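Sulfate adenylyltransferase (Allochromatium vinosum, PDB 4DNX) catalyses the transfer of the adenylyl group of ATP to sulfate, giving adenosine 5'-phosphosulfate and diphosphate in sulfur metabolism. Local coordinates at residues A[14-19]-A[179-184]; A[41-46]-A[50-55]; A[263-268]-A[278-283]. One frame throughout, in Å; residues are numbered along the deposited sequence.

Interaction 1. Residues A[14-19]-A[179-184]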
ATOM      1  N   PHE A  14       2.272  -3.573  14.252  1.00 10.16           N
ATOM      2  CA  PHE A  14       3.405  -3.342  13.317  1.00 10.71           C
ATOM      3  C   PHE A  14       4.375  -2.311  13.866  1.00 11.48           C
ATOM      4  O   PHE A  14       3.967  -1.310  14.484  1.00 12.70           O
ATOM      5  CB  PHE A  14       2.909  -2.895  11.918  1.00 10.42           C
ATOM      6  CG  PHE A  14       4.015  -2.586  10.964  1.00 10.99           C
ATOM      7  CD1 PHE A  14       4.785  -3.617  10.381  1.00 11.05           C
ATOM      8  CD2 PHE A  14       4.277  -1.264  10.615  1.00 11.19           C
ATOM      9  CE1 PHE A  14       5.830  -3.291   9.500  1.00 11.85           C
ATOM     10  CE2 PHE A  14       5.310  -0.911   9.749  1.00 12.14           C
ATOM     11  CZ  PHE A  14       6.096  -1.920   9.172  1.00 12.62           C
ATOM     12  N   VAL A  15       5.675  -2.577  13.651  1.00 11.03           N
ATOM     13  CA  VAL A  15       6.702  -1.619  14.136  1.00 11.51           C
ATOM     14  C   VAL A  15       6.865  -0.495  13.083  1.00 12.22           C
ATOM     15  O   VAL A  15       7.749  -0.527  12.199  1.00 11.65           O
ATOM     16  CB  VAL A  15       8.025  -2.317  14.412  1.00 12.23           C
ATOM     17  CG1 VAL A  15       9.056  -1.310  15.037  1.00 12.86           C
ATOM     18  CG2 VAL A  15       7.762  -3.472  15.368  1.00 12.09           C
ATOM     19  N   TYR A  16       6.047   0.549  13.231  1.00 13.15           N
ATOM     20  CA  TYR A  16       6.096   1.704  12.308  1.00 14.97           C
ATOM     21  C   TYR A  16       7.381   2.558  12.326  1.00 15.60           C
ATOM     22  O   TYR A  16       7.719   3.155  11.311  1.00 16.46           O
ATOM     23  CB  TYR A  16       4.899   2.632  12.526  1.00 15.78           C
ATOM     24  CG  TYR A  16       3.622   2.177  11.864  1.00 15.61           C
ATOM     25  CD1 TYR A  16       3.395   2.409  10.499  1.00 15.46           C
ATOM     26  CD2 TYR A  16       2.645   1.499  12.605  1.00 15.10           C
ATOM     27  CE1 TYR A  16       2.232   1.965   9.877  1.00 15.03           C
ATOM     28  CE2 TYR A  16       1.437   1.058  11.984  1.00 15.77           C
ATOM     29  CZ  TYR A  16       1.243   1.346  10.623  1.00 15.78           C
ATOM     30  OH  TYR A  16       0.105   0.942   9.988  1.00 15.40           O
ATOM     31  N   ASP A  17       8.089   2.638  13.465  1.00 16.24           N
ATOM     32  CA  ASP A  17       9.304   3.420  13.549  1.00 18.71           C
ATOM     33  C   ASP A  17      10.423   2.639  12.848  1.00 19.10           C
ATOM     34  O   ASP A  17      10.739   1.545  13.306  1.00 16.91           O
ATOM     35  CB  ASP A  17       9.672   3.629  15.020  1.00 20.87           C
ATOM     36  CG  ASP A  17      10.926   4.466  15.187  1.00 28.22           C
ATOM     37  OD1 ASP A  17      10.924   5.610  14.718  1.00 33.23           O
ATOM     38  OD2 ASP A  17      11.913   3.987  15.790  1.00 29.77           O
ATOM     39  N   PRO A  18      11.004   3.159  11.761  1.00 20.51           N
ATOM     40  CA  PRO A  18      11.981   2.381  10.987  1.00 20.69           C
ATOM     41  C   PRO A  18      13.245   2.032  11.794  1.00 21.07           C
ATOM     42  O   PRO A  18      13.777   0.950  11.620  1.00 20.67           O
ATOM     43  CB  PRO A  18      12.329   3.294   9.816  1.00 23.10           C
ATOM     44  CG  PRO A  18      11.104   4.098   9.635  1.00 23.38           C
ATOM     45  CD  PRO A  18      10.480   4.298  10.972  1.00 21.25           C
ATOM     46  N   GLU A  19      13.699   2.924  12.668  1.00 21.07           N
ATOM     47  CA  GLU A  19      14.900   2.612  13.453  1.00 24.13           C
ATOM     48  C   GLU A  19      14.664   1.435  14.407  1.00 22.78           C
ATOM     49  O   GLU A  19      15.500   0.509  14.490  1.00 22.89           O
ATOM     50  CB  GLU A  19      15.417   3.849  14.190  1.00 28.16           C
ATOM     51  CG  GLU A  19      16.577   3.503  15.075  1.00 37.26           C
ATOM     52  CD  GLU A  19      17.555   4.633  15.241  1.00 48.56           C
ATOM     53  OE1 GLU A  19      17.245   5.559  16.024  1.00 50.10           O
ATOM     54  OE2 GLU A  19      18.633   4.588  14.601  1.00 58.52           O
ATOM     55  N   THR A 179      -3.596  -1.850   5.407  1.00 10.44           N
ATOM     56  CA  THR A 179      -3.843  -1.984   6.830  1.00 10.61           C
ATOM     57  C   THR A 179      -5.163  -1.324   7.179  1.00  9.98           C
ATOM     58  O   THR A 179      -5.663  -0.465   6.422  1.00 10.53           O
ATOM     59  CB  THR A 179      -2.727  -1.301   7.663  1.00 10.24           C
ATOM     60  OG1 THR A 179      -2.677   0.108   7.352  1.00 10.41           O
ATOM     61  CG2 THR A 179      -1.368  -1.971   7.353  1.00 11.78           C
ATOM     62  N   ALA A 180      -5.722  -1.690   8.337  1.00  9.91           N
ATOM     63  CA  ALA A 180      -6.929  -0.977   8.844  1.00  9.58           C
ATOM     64  C   ALA A 180      -6.567   0.498   9.092  1.00 10.97           C
ATOM     65  O   ALA A 180      -7.411   1.386   8.915  1.00 11.19           O
ATOM     66  CB  ALA A 180      -7.388  -1.588  10.168  1.00  9.87           C
ATOM     67  N   VAL A 181      -5.327   0.749   9.521  1.00  9.79           N
ATOM     68  CA  VAL A 181      -4.839   2.095   9.785  1.00 11.58           C
ATOM     69  C   VAL A 181      -4.959   2.959   8.499  1.00 11.12           C
ATOM     70  O   VAL A 181      -5.498   4.088   8.539  1.00 11.82           O
ATOM     71  CB  VAL A 181      -3.369   2.063  10.304  1.00 12.50           C
ATOM     72  CG1 VAL A 181      -2.766   3.475  10.336  1.00 13.45           C
ATOM     73  CG2 VAL A 181      -3.301   1.338  11.695  1.00 13.64           C
ATOM     74  N   GLU A 182      -4.504   2.411   7.379  1.00 10.83           N
ATOM     75  CA  GLU A 182      -4.481   3.216   6.135  1.00 12.08           C
ATOM     76  C   GLU A 182      -5.891   3.346   5.542  1.00 12.07           C
ATOM     77  O   GLU A 182      -6.204   4.418   4.976  1.00 13.71           O
ATOM     78  CB  GLU A 182      -3.532   2.591   5.117  1.00 15.53           C
ATOM     79  CG  GLU A 182      -3.351   3.410   3.786  1.00 17.20           C
ATOM     80  CD  GLU A 182      -2.935   4.902   3.958  1.00 21.01           C
ATOM     81  OE1 GLU A 182      -2.418   5.322   5.027  1.00 21.53           O
ATOM     82  OE2 GLU A 182      -3.088   5.664   2.962  1.00 24.11           O
ATOM     83  N   ILE A 183      -6.713   2.308   5.676  1.00 10.57           N
ATOM     84  CA  ILE A 183      -8.128   2.426   5.188  1.00 10.92           C
ATOM     85  C   ILE A 183      -8.833   3.541   5.979  1.00 11.15           C
ATOM     86  O   ILE A 183      -9.509   4.424   5.370  1.00 12.10           O
ATOM     87  CB  ILE A 183      -8.839   1.100   5.310  1.00 10.54           C
ATOM     88  CG1 ILE A 183      -8.271   0.144   4.258  1.00  9.98           C
ATOM     89  CG2 ILE A 183     -10.313   1.261   5.115  1.00 10.02           C
ATOM     90  CD1 ILE A 183      -8.807  -1.324   4.342  1.00 10.11           C
ATOM     91  N   ARG A 184      -8.661   3.559   7.326  1.00 10.84           N
ATOM     92  CA  ARG A 184      -9.240   4.647   8.157  1.00 13.27           C
ATOM     93  C   ARG A 184      -8.746   6.049   7.712  1.00 15.74           C
ATOM     94  O   ARG A 184      -9.554   6.989   7.601  1.00 16.54           O
ATOM     95  CB  ARG A 184      -8.938   4.349   9.677  1.00 14.55           C
ATOM     96  CG  ARG A 184      -9.562   5.220  10.774  1.00 19.87           C
ATOM     97  CD  ARG A 184      -9.339   4.460  12.127  1.00 18.34           C
ATOM     98  NE  ARG A 184     -10.430   3.501  12.457  1.00 16.43           N
ATOM     99  CZ  ARG A 184     -11.548   3.864  13.090  1.00 16.65           C
ATOM    100  NH1 ARG A 184     -11.766   5.161  13.423  1.00 18.47           N
ATOM    101  NH2 ARG A 184     -12.502   2.978  13.339  1.00 16.99           N
TER

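Interaction 2. Residues A[41-46]-A[50-55]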
ATOM      1  N   ALA A  41       0.083 -17.207  11.612  1.00 11.01           N
ATOM      2  CA  ALA A  41       0.710 -16.137  10.813  1.00 11.76           C
ATOM      3  C   ALA A  41      -0.327 -15.098  10.363  1.00 11.26           C
ATOM      4  O   ALA A  41      -0.059 -13.885  10.344  1.00 11.94           O
ATOM      5  CB  ALA A  41       1.512 -16.733   9.612  1.00 12.08           C
ATOM      6  N   GLY A  42      -1.497 -15.563   9.948  1.00 10.72           N
ATOM      7  CA  GLY A  42      -2.579 -14.643   9.542  1.00 10.34           C
ATOM      8  C   GLY A  42      -3.050 -13.813  10.729  1.00 10.88           C
ATOM      9  O   GLY A  42      -3.338 -12.612  10.603  1.00 10.95           O
ATOM     10  N   ASN A  43      -3.131 -14.452  11.886  1.00 10.59           N
ATOM     11  CA  ASN A  43      -3.525 -13.767  13.126  1.00 10.47           C
ATOM     12  C   ASN A  43      -2.498 -12.646  13.363  1.00 10.38           C
ATOM     13  O   ASN A  43      -2.863 -11.491  13.722  1.00 10.49           O
ATOM     14  CB  ASN A  43      -3.471 -14.742  14.331  1.00 11.43           C
ATOM     15  CG  ASN A  43      -4.661 -15.735  14.394  1.00 12.92           C
ATOM     16  OD1 ASN A  43      -5.678 -15.547  13.743  1.00 12.99           O
ATOM     17  ND2 ASN A  43      -4.522 -16.770  15.224  1.00 13.63           N
ATOM     18  N   ALA A  44      -1.211 -12.936  13.136  1.00 10.16           N
ATOM     19  CA  ALA A  44      -0.162 -11.934  13.388  1.00  9.91           C
ATOM     20  C   ALA A  44      -0.212 -10.778  12.409  1.00  9.61           C
ATOM     21  O   ALA A  44       0.017  -9.639  12.774  1.00 11.14           O
ATOM     22  CB  ALA A  44       1.260 -12.595  13.341  1.00  9.85           C
ATOM     23  N   VAL A  45      -0.514 -11.089  11.145  1.00  9.33           N
ATOM     24  CA  VAL A  45      -0.627 -10.030  10.121  1.00  8.80           C
ATOM     25  C   VAL A  45      -1.816  -9.119  10.470  1.00  9.62           C
ATOM     26  O   VAL A  45      -1.663  -7.856  10.386  1.00  9.66           O
ATOM     27  CB  VAL A  45      -0.759 -10.624   8.710  1.00  8.57           C
ATOM     28  CG1 VAL A  45      -1.096  -9.511   7.705  1.00  7.92           C
ATOM     29  CG2 VAL A  45       0.541 -11.245   8.287  1.00  8.93           C
ATOM     30  N   MET A  46      -2.947  -9.719  10.884  1.00  9.35           N
ATOM     31  CA  MET A  46      -4.168  -8.939  11.228  1.00  8.99           C
ATOM     32  C   MET A  46      -3.870  -8.067  12.470  1.00  8.95           C
ATOM     33  O   MET A  46      -4.277  -6.894  12.531  1.00 11.80           O
ATOM     34  CB  MET A  46      -5.408  -9.835  11.460  1.00  9.19           C
ATOM     35  CG  MET A  46      -5.868 -10.577  10.176  1.00  9.00           C
ATOM     36  SD  MET A  46      -6.637  -9.394   9.004  1.00 11.60           S
ATOM     37  CE  MET A  46      -8.247  -9.305   9.677  1.00 11.16           C
ATOM     38  N   GLY A  50      -3.635  -3.714  12.449  1.00 11.00           N
ATOM     39  CA  GLY A  50      -4.654  -2.971  13.228  1.00 10.56           C
ATOM     40  C   GLY A  50      -6.081  -3.524  13.120  1.00 10.53           C
ATOM     41  O   GLY A  50      -7.014  -3.016  13.772  1.00 10.61           O
ATOM     42  N   TYR A  51      -6.280  -4.563  12.316  1.00  9.73           N
ATOM     43  CA  TYR A  51      -7.611  -5.144  12.186  1.00  9.53           C
ATOM     44  C   TYR A  51      -8.122  -5.764  13.509  1.00  9.54           C
ATOM     45  O   TYR A  51      -9.336  -5.775  13.771  1.00  9.96           O
ATOM     46  CB  TYR A  51      -7.606  -6.200  11.096  1.00  8.85           C
ATOM     47  CG  TYR A  51      -7.549  -5.613   9.689  1.00  8.69           C
ATOM     48  CD1 TYR A  51      -8.653  -4.919   9.163  1.00 10.02           C
ATOM     49  CD2 TYR A  51      -6.403  -5.770   8.885  1.00  9.08           C
ATOM     50  CE1 TYR A  51      -8.611  -4.376   7.868  1.00  9.84           C
ATOM     51  CE2 TYR A  51      -6.318  -5.262   7.599  1.00  9.48           C
ATOM     52  CZ  TYR A  51      -7.451  -4.559   7.083  1.00  9.74           C
ATOM     53  OH  TYR A  51      -7.393  -4.072   5.806  1.00 11.36           O
ATOM     54  N   PHE A  52      -7.209  -6.311  14.332  1.00 10.18           N
ATOM     55  CA  PHE A  52      -7.613  -6.942  15.593  1.00 10.45           C
ATOM     56  C   PHE A  52      -7.288  -6.054  16.795  1.00 10.86           C
ATOM     57  O   PHE A  52      -7.157  -6.505  17.940  1.00 12.10           O
ATOM     58  CB  PHE A  52      -6.967  -8.334  15.734  1.00 10.45           C
ATOM     59  CG  PHE A  52      -7.490  -9.378  14.767  1.00 10.49           C
ATOM     60  CD1 PHE A  52      -8.613  -9.173  13.934  1.00 10.81           C
ATOM     61  CD2 PHE A  52      -6.812 -10.573  14.670  1.00 10.42           C
ATOM     62  CE1 PHE A  52      -9.062 -10.181  13.073  1.00 10.89           C
ATOM     63  CE2 PHE A  52      -7.247 -11.611  13.785  1.00 11.29           C
ATOM     64  CZ  PHE A  52      -8.336 -11.415  12.993  1.00 11.31           C
ATOM     65  N   SER A  53      -7.238  -4.745  16.544  1.00 11.78           N
ATOM     66  CA  SER A  53      -7.050  -3.816  17.647  1.00 11.55           C
ATOM     67  C   SER A  53      -8.185  -3.828  18.689  1.00 13.13           C
ATOM     68  O   SER A  53      -9.343  -4.099  18.301  1.00 12.96           O
ATOM     69  CB  SER A  53      -7.005  -2.368  17.076  1.00 12.96           C
ATOM     70  OG  SER A  53      -6.885  -1.385  18.122  1.00 12.59           O
ATOM     71  N   PRO A  54      -7.793  -4.031  19.941  1.00 13.82           N
ATOM     72  CA  PRO A  54      -6.650  -3.359  20.555  1.00 13.46           C
ATOM     73  C   PRO A  54      -5.812  -4.509  21.142  1.00 14.08           C
ATOM     74  O   PRO A  54      -5.001  -4.284  22.066  1.00 14.37           O
ATOM     75  CB  PRO A  54      -7.264  -2.514  21.682  1.00 14.74           C
ATOM     76  CG  PRO A  54      -8.412  -3.323  22.135  1.00 15.17           C
ATOM     77  CD  PRO A  54      -8.974  -3.931  20.849  1.00 13.24           C
ATOM     78  N   LEU A  55      -5.998  -5.737  20.649  1.00 12.82           N
ATOM     79  CA  LEU A  55      -5.285  -6.873  21.261  1.00 13.49           C
ATOM     80  C   LEU A  55      -3.779  -6.817  21.004  1.00 14.01           C
ATOM     81  O   LEU A  55      -3.313  -6.336  19.961  1.00 13.10           O
ATOM     82  CB  LEU A  55      -5.855  -8.209  20.747  1.00 15.46           C
ATOM     83  CG  LEU A  55      -7.120  -8.720  21.465  1.00 19.82           C
ATOM     84  CD1 LEU A  55      -8.250  -7.743  21.410  1.00 22.42           C
ATOM     85  CD2 LEU A  55      -7.571 -10.019  20.808  1.00 20.51           C
TER
HETATM   86  O   HOH W   1      -4.531  -5.150  15.401  1.00 13.22           O

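Interaction 3. Residues A[263-268]-A[278-283]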
ATOM      1  N   THR A 263      -9.618  -2.464  -2.088  1.00 12.09           N
ATOM      2  CA  THR A 263      -8.594  -2.729  -1.051  1.00 12.64           C
ATOM      3  C   THR A 263      -8.594  -4.206  -0.793  1.00 13.38           C
ATOM      4  O   THR A 263      -9.456  -4.948  -1.292  1.00 13.88           O
ATOM      5  CB  THR A 263      -8.953  -2.078   0.309  1.00 13.30           C
ATOM      6  OG1 THR A 263     -10.098  -2.728   0.870  1.00 14.15           O
ATOM      7  CG2 THR A 263      -9.194  -0.549   0.173  1.00 15.94           C
ATOM      8  N   GLY A 264      -7.665  -4.631   0.045  1.00 12.15           N
ATOM      9  CA  GLY A 264      -7.577  -6.055   0.396  1.00 11.69           C
ATOM     10  C   GLY A 264      -6.897  -6.312   1.721  1.00 12.35           C
ATOM     11  O   GLY A 264      -6.176  -5.441   2.270  1.00 13.45           O
ATOM     12  N   TYR A 265      -7.099  -7.525   2.241  1.00 12.08           N
ATOM     13  CA  TYR A 265      -6.478  -7.880   3.500  1.00 11.48           C
ATOM     14  C   TYR A 265      -6.096  -9.353   3.444  1.00 12.44           C
ATOM     15  O   TYR A 265      -6.527 -10.079   2.560  1.00 12.64           O
ATOM     16  CB  TYR A 265      -7.450  -7.619   4.667  1.00 12.38           C
ATOM     17  CG  TYR A 265      -8.630  -8.567   4.709  1.00 12.07           C
ATOM     18  CD1 TYR A 265      -9.655  -8.478   3.779  1.00 13.63           C
ATOM     19  CD2 TYR A 265      -8.644  -9.636   5.629  1.00 13.09           C
ATOM     20  CE1 TYR A 265     -10.700  -9.350   3.810  1.00 16.77           C
ATOM     21  CE2 TYR A 265      -9.703 -10.543   5.656  1.00 17.03           C
ATOM     22  CZ  TYR A 265     -10.704 -10.392   4.725  1.00 17.56           C
ATOM     23  OH  TYR A 265     -11.771 -11.254   4.768  1.00 21.67           O
ATOM     24  N   GLY A 266      -5.282  -9.766   4.414  1.00 13.36           N
ATOM     25  CA  GLY A 266      -4.819 -11.174   4.448  1.00 14.95           C
ATOM     26  C   GLY A 266      -5.127 -11.858   5.777  1.00 15.31           C
ATOM     27  O   GLY A 266      -4.685 -11.393   6.829  1.00 17.05           O
ATOM     28  N   PHE A 267      -5.870 -12.980   5.696  1.00 15.27           N
ATOM     29  CA  PHE A 267      -6.301 -13.736   6.880  1.00 14.33           C
ATOM     30  C   PHE A 267      -6.916 -15.082   6.389  1.00 16.41           C
ATOM     31  O   PHE A 267      -7.741 -15.083   5.468  1.00 18.73           O
ATOM     32  CB  PHE A 267      -7.396 -12.958   7.630  1.00 15.41           C
ATOM     33  CG  PHE A 267      -7.909 -13.657   8.873  1.00 15.60           C
ATOM     34  CD1 PHE A 267      -7.064 -13.868   9.979  1.00 17.71           C
ATOM     35  CD2 PHE A 267      -9.226 -14.086   8.938  1.00 18.70           C
ATOM     36  CE1 PHE A 267      -7.559 -14.504  11.134  1.00 18.61           C
ATOM     37  CE2 PHE A 267      -9.724 -14.715  10.078  1.00 20.03           C
ATOM     38  CZ  PHE A 267      -8.861 -14.917  11.193  1.00 18.67           C
ATOM     39  N   ASP A 268      -6.517 -16.209   6.977  1.00 15.79           N
ATOM     40  CA  ASP A 268      -7.049 -17.493   6.474  1.00 15.77           C
ATOM     41  C   ASP A 268      -8.510 -17.636   6.881  1.00 15.35           C
ATOM     42  O   ASP A 268      -8.855 -17.454   8.043  1.00 15.31           O
ATOM     43  CB  ASP A 268      -6.221 -18.680   7.001  1.00 17.26           C
ATOM     44  CG  ASP A 268      -4.855 -18.803   6.319  1.00 19.73           C
ATOM     45  OD1 ASP A 268      -4.632 -18.177   5.252  1.00 21.87           O
ATOM     46  OD2 ASP A 268      -3.985 -19.555   6.836  1.00 21.38           O
ATOM     47  N   VAL A 278     -19.248 -12.330  12.894  1.00 14.22           N
ATOM     48  CA  VAL A 278     -18.981 -11.381  13.976  1.00 13.62           C
ATOM     49  C   VAL A 278     -17.528 -10.861  13.915  1.00 13.44           C
ATOM     50  O   VAL A 278     -17.269  -9.645  14.144  1.00 13.98           O
ATOM     51  CB  VAL A 278     -19.289 -12.000  15.366  1.00 14.11           C
ATOM     52  CG1 VAL A 278     -19.015 -10.978  16.463  1.00 14.21           C
ATOM     53  CG2 VAL A 278     -20.780 -12.454  15.379  1.00 15.03           C
ATOM     54  N   LEU A 279     -16.592 -11.769  13.657  1.00 12.33           N
ATOM     55  CA  LEU A 279     -15.196 -11.354  13.472  1.00 12.12           C
ATOM     56  C   LEU A 279     -15.057 -10.340  12.322  1.00 11.17           C
ATOM     57  O   LEU A 279     -14.368  -9.305  12.464  1.00 10.74           O
ATOM     58  CB  LEU A 279     -14.324 -12.582  13.205  1.00 12.71           C
ATOM     59  CG  LEU A 279     -12.843 -12.247  13.092  1.00 12.96           C
ATOM     60  CD1 LEU A 279     -12.315 -11.673  14.438  1.00 12.58           C
ATOM     61  CD2 LEU A 279     -12.064 -13.531  12.679  1.00 13.45           C
ATOM     62  N   HIS A 280     -15.718 -10.639  11.186  1.00 11.86           N
ATOM     63  CA  HIS A 280     -15.775  -9.718  10.025  1.00 12.08           C
ATOM     64  C   HIS A 280     -16.290  -8.343  10.395  1.00 12.41           C
ATOM     65  O   HIS A 280     -15.674  -7.361  10.004  1.00 13.60           O
ATOM     66  CB  HIS A 280     -16.664 -10.291   8.938  1.00 13.17           C
ATOM     67  CG  HIS A 280     -16.071 -11.448   8.203  1.00 15.49           C
ATOM     68  ND1 HIS A 280     -16.816 -12.200   7.307  1.00 16.77           N
ATOM     69  CD2 HIS A 280     -14.830 -11.990   8.223  1.00 15.58           C
ATOM     70  CE1 HIS A 280     -16.042 -13.151   6.799  1.00 18.29           C
ATOM     71  NE2 HIS A 280     -14.831 -13.042   7.333  1.00 17.62           N
ATOM     72  N   ALA A 281     -17.386  -8.278  11.157  1.00 11.44           N
ATOM     73  CA  ALA A 281     -17.932  -6.989  11.611  1.00 11.87           C
ATOM     74  C   ALA A 281     -16.925  -6.253  12.499  1.00 12.64           C
ATOM     75  O   ALA A 281     -16.696  -5.029  12.360  1.00 12.17           O
ATOM     76  CB  ALA A 281     -19.297  -7.178  12.304  1.00 12.89           C
ATOM     77  N   TYR A 282     -16.267  -7.011  13.368  1.00 12.17           N
ATOM     78  CA  TYR A 282     -15.291  -6.426  14.283  1.00 12.21           C
ATOM     79  C   TYR A 282     -14.166  -5.709  13.522  1.00 11.87           C
ATOM     80  O   TYR A 282     -13.902  -4.504  13.778  1.00 11.60           O
ATOM     81  CB  TYR A 282     -14.723  -7.553  15.122  1.00 12.06           C
ATOM     82  CG  TYR A 282     -13.768  -7.095  16.222  1.00 11.13           C
ATOM     83  CD1 TYR A 282     -12.460  -6.708  15.914  1.00 11.33           C
ATOM     84  CD2 TYR A 282     -14.186  -7.090  17.535  1.00 12.53           C
ATOM     85  CE1 TYR A 282     -11.588  -6.258  16.950  1.00 11.18           C
ATOM     86  CE2 TYR A 282     -13.354  -6.676  18.580  1.00 11.95           C
ATOM     87  CZ  TYR A 282     -12.051  -6.257  18.267  1.00 11.51           C
ATOM     88  OH  TYR A 282     -11.243  -5.827  19.299  1.00 12.53           O
ATOM     89  N   PHE A 283     -13.517  -6.401  12.584  1.00 10.18           N
ATOM     90  CA  PHE A 283     -12.393  -5.758  11.900  1.00 10.69           C
ATOM     91  C   PHE A 283     -12.789  -4.689  10.879  1.00 10.53           C
ATOM     92  O   PHE A 283     -12.013  -3.754  10.618  1.00 11.18           O
ATOM     93  CB  PHE A 283     -11.294  -6.731  11.419  1.00 10.80           C
ATOM     94  CG  PHE A 283     -11.660  -7.671  10.297  1.00 10.89           C
ATOM     95  CD1 PHE A 283     -11.623  -7.253   8.966  1.00  9.88           C
ATOM     96  CD2 PHE A 283     -11.819  -9.035  10.586  1.00 10.86           C
ATOM     97  CE1 PHE A 283     -11.873  -8.204   7.904  1.00 11.38           C
ATOM     98  CE2 PHE A 283     -12.071  -9.990   9.573  1.00 11.46           C
ATOM     99  CZ  PHE A 283     -12.080  -9.579   8.221  1.00 11.91           C
TER

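Interaction 1. Residues A[14-19]-A[179-184]
Tyr16 and Val181 reach for each other from opposite directions, and the touching is done by the phenolic end of the tyrosine against the branch point of the valine. Tyr16 OH lies 3.7 Å from Val181 CB and 3.8 Å from each of Val181 CG1 and CG2, so the oxygen faces the isopropyl group almost squarely, nearly equidistant from its three carbons. Thr179 flanks the same oxygen: Tyr16 OH is 3.9 Å from Thr179 OG1, with the methyl CG2 slightly farther away. Both hydroxyls share a polar partner, Asp175 of the second subunit, whose OD2 is hydrogen-bonded to Tyr16 OH and whose OD1 is hydrogen-bonded to Thr179 OG1. One carboxylate thus bridges the two hydroxyls from across the dimer interface. Thr179 is also the N-cap of helix 180-190, so Tyr16, in the PUA-like domain, meets the start of a helix of the ATP-sulfurylase domain. With chi1 at 61°, Thr179 OG1 lies between the backbone N and the carbonyl carbon and turns into the first helical turn, where it accepts from Glu182 N at 2.9 Å (N-H...O angle 151°). Threonine suits the place because a single hydroxyl can close the helix start and still meet a carboxylate, while its methyl adds apolar surface. Glu182, one turn in, forms a salt bridge with Arg178 of the second subunit. On the other segment, Phe14 lies against the tyrosine: Phe14 CD2 stands 3.6 Å above the plane of the Tyr16 ring, over its centre, and Tyr16 CD1 lies in plane at the Phe14 edge. Just beyond, Asp17 caps helix 18-28 through its OD2 and Gln20 N. A MES molecule, probably from the crystallisation liquor, lies about 4 Å from the Tyr16 side chain at the nearest atoms.

Interaction 2. Residues A[41-46]-A[50-55]
Bends at chi2 (-72°) and chi3 (-82°) curl the side chain of Met46 back so that it meets Tyr51 and Phe52 at once. Met46 CB lies over one face of the Phe52 ring, 3.5 Å from the centroid, a CH-pi contact, while Met46 CE reaches 3.5 Å from Tyr51 CB. The sulfur makes Met-aromatic contacts with both rings, obliquely in each case; Met46 SD is 3.6 Å from Tyr51 CD2. The chain turns so sharply because helix 38-48 ends in a Schellman motif. Gly50, at phi 85°, takes a conformation in which a CB would jam against the preceding carbonyl, and Tyr51 N returns a weak bond of 3.1 Å to Met46 O. Phe52 N adds a longer weak one, with a water lying beside it. Replacing Phe52 with an alanine would probably leave Met46 CB without its aromatic face and open a gap beside Phe267 and Phe79, whose rings meet Phe52 edge-to-face. Tyr51 OH is hydrogen-bonded to Arg178 O and His227 NE2, so its buried polar end is satisfied. Methionine, flexible and polarisable, touches both rings, and cohesion here rests chiefly on dispersion, with weak backbone bonds to Met46 O adding little.

Interaction 3. Residues A[263-268]-A[278-283]
Phe283 brings CE1 over one face of the Tyr265 ring, 3.9 Å above its plane and toward the rim; its CZ makes the nearest approach, 3.6 Å from Tyr265 CE2. The two side chains cross at about a right angle, but the ring planes make 51°, so the pair is oblique, its centroids 5.1 Å apart. One turn earlier in the helix, Leu279 and Phe267 come from opposite directions, and a single methyl does the work: Leu279 CD2 lies 3.7 Å from Phe267 CE2 and is almost as near to CZ. Leucine suits the place because its chain is long enough to carry a methyl across to the ring. Phe283 takes a chi1 of 68°, uncommon for an aromatic residue in a helix, which folds its ring back over its own helix, with His280 O 4.0 Å above the ring centre. The setting is a Rossmann-like parallel sheet: strand 260-266 lies at one edge, and helix 274-287 belongs to a beta-alpha-beta crossover that passes over strands 223-230 and 195-200 to reach strand 291-294. Tyr265 stacks on His227 of neighbouring strand 223-230, and Phe283 also touches that residue. The Tyr265 hydroxyl has a weak hydrogen bond to Gln199 OE1. His280, whose NE2 is 4.4 Å from Tyr265 OH, is held at its other nitrogen, ND1, by His298, part of the Gly-Arg-Asp-His sequence characteristic of ATP sulfurylases. Farther out, Met46 of helix 38-48, in the PUA-like domain, packs on Tyr265, Phe267 and Phe283, and Asn43 of the same helix touches Phe267.

Overall arrangement
Interaction 2 lies at the heart of the group, its centre 12 Å from that of interaction 1 and 9 Å from that of interaction 3, while the centres of interactions 1 and 3 are 17 Å apart. Along the chain, 41-46 and 50-55 fall between the two halves of interaction 1, and interaction 3 follows both. Tyr51 packs on Ala180 and Ile183 of helix 180-190, and Ile183 in turn touches Thr263; Ser53 O probably accepts a hydrogen bond from Tyr282 OH of helix 274-287. The contacts therefore run along the seam between the PUA-like domain and the Rossmann-like ATP-sulfurylase domain, with interaction 1 extending that seam to the second subunit.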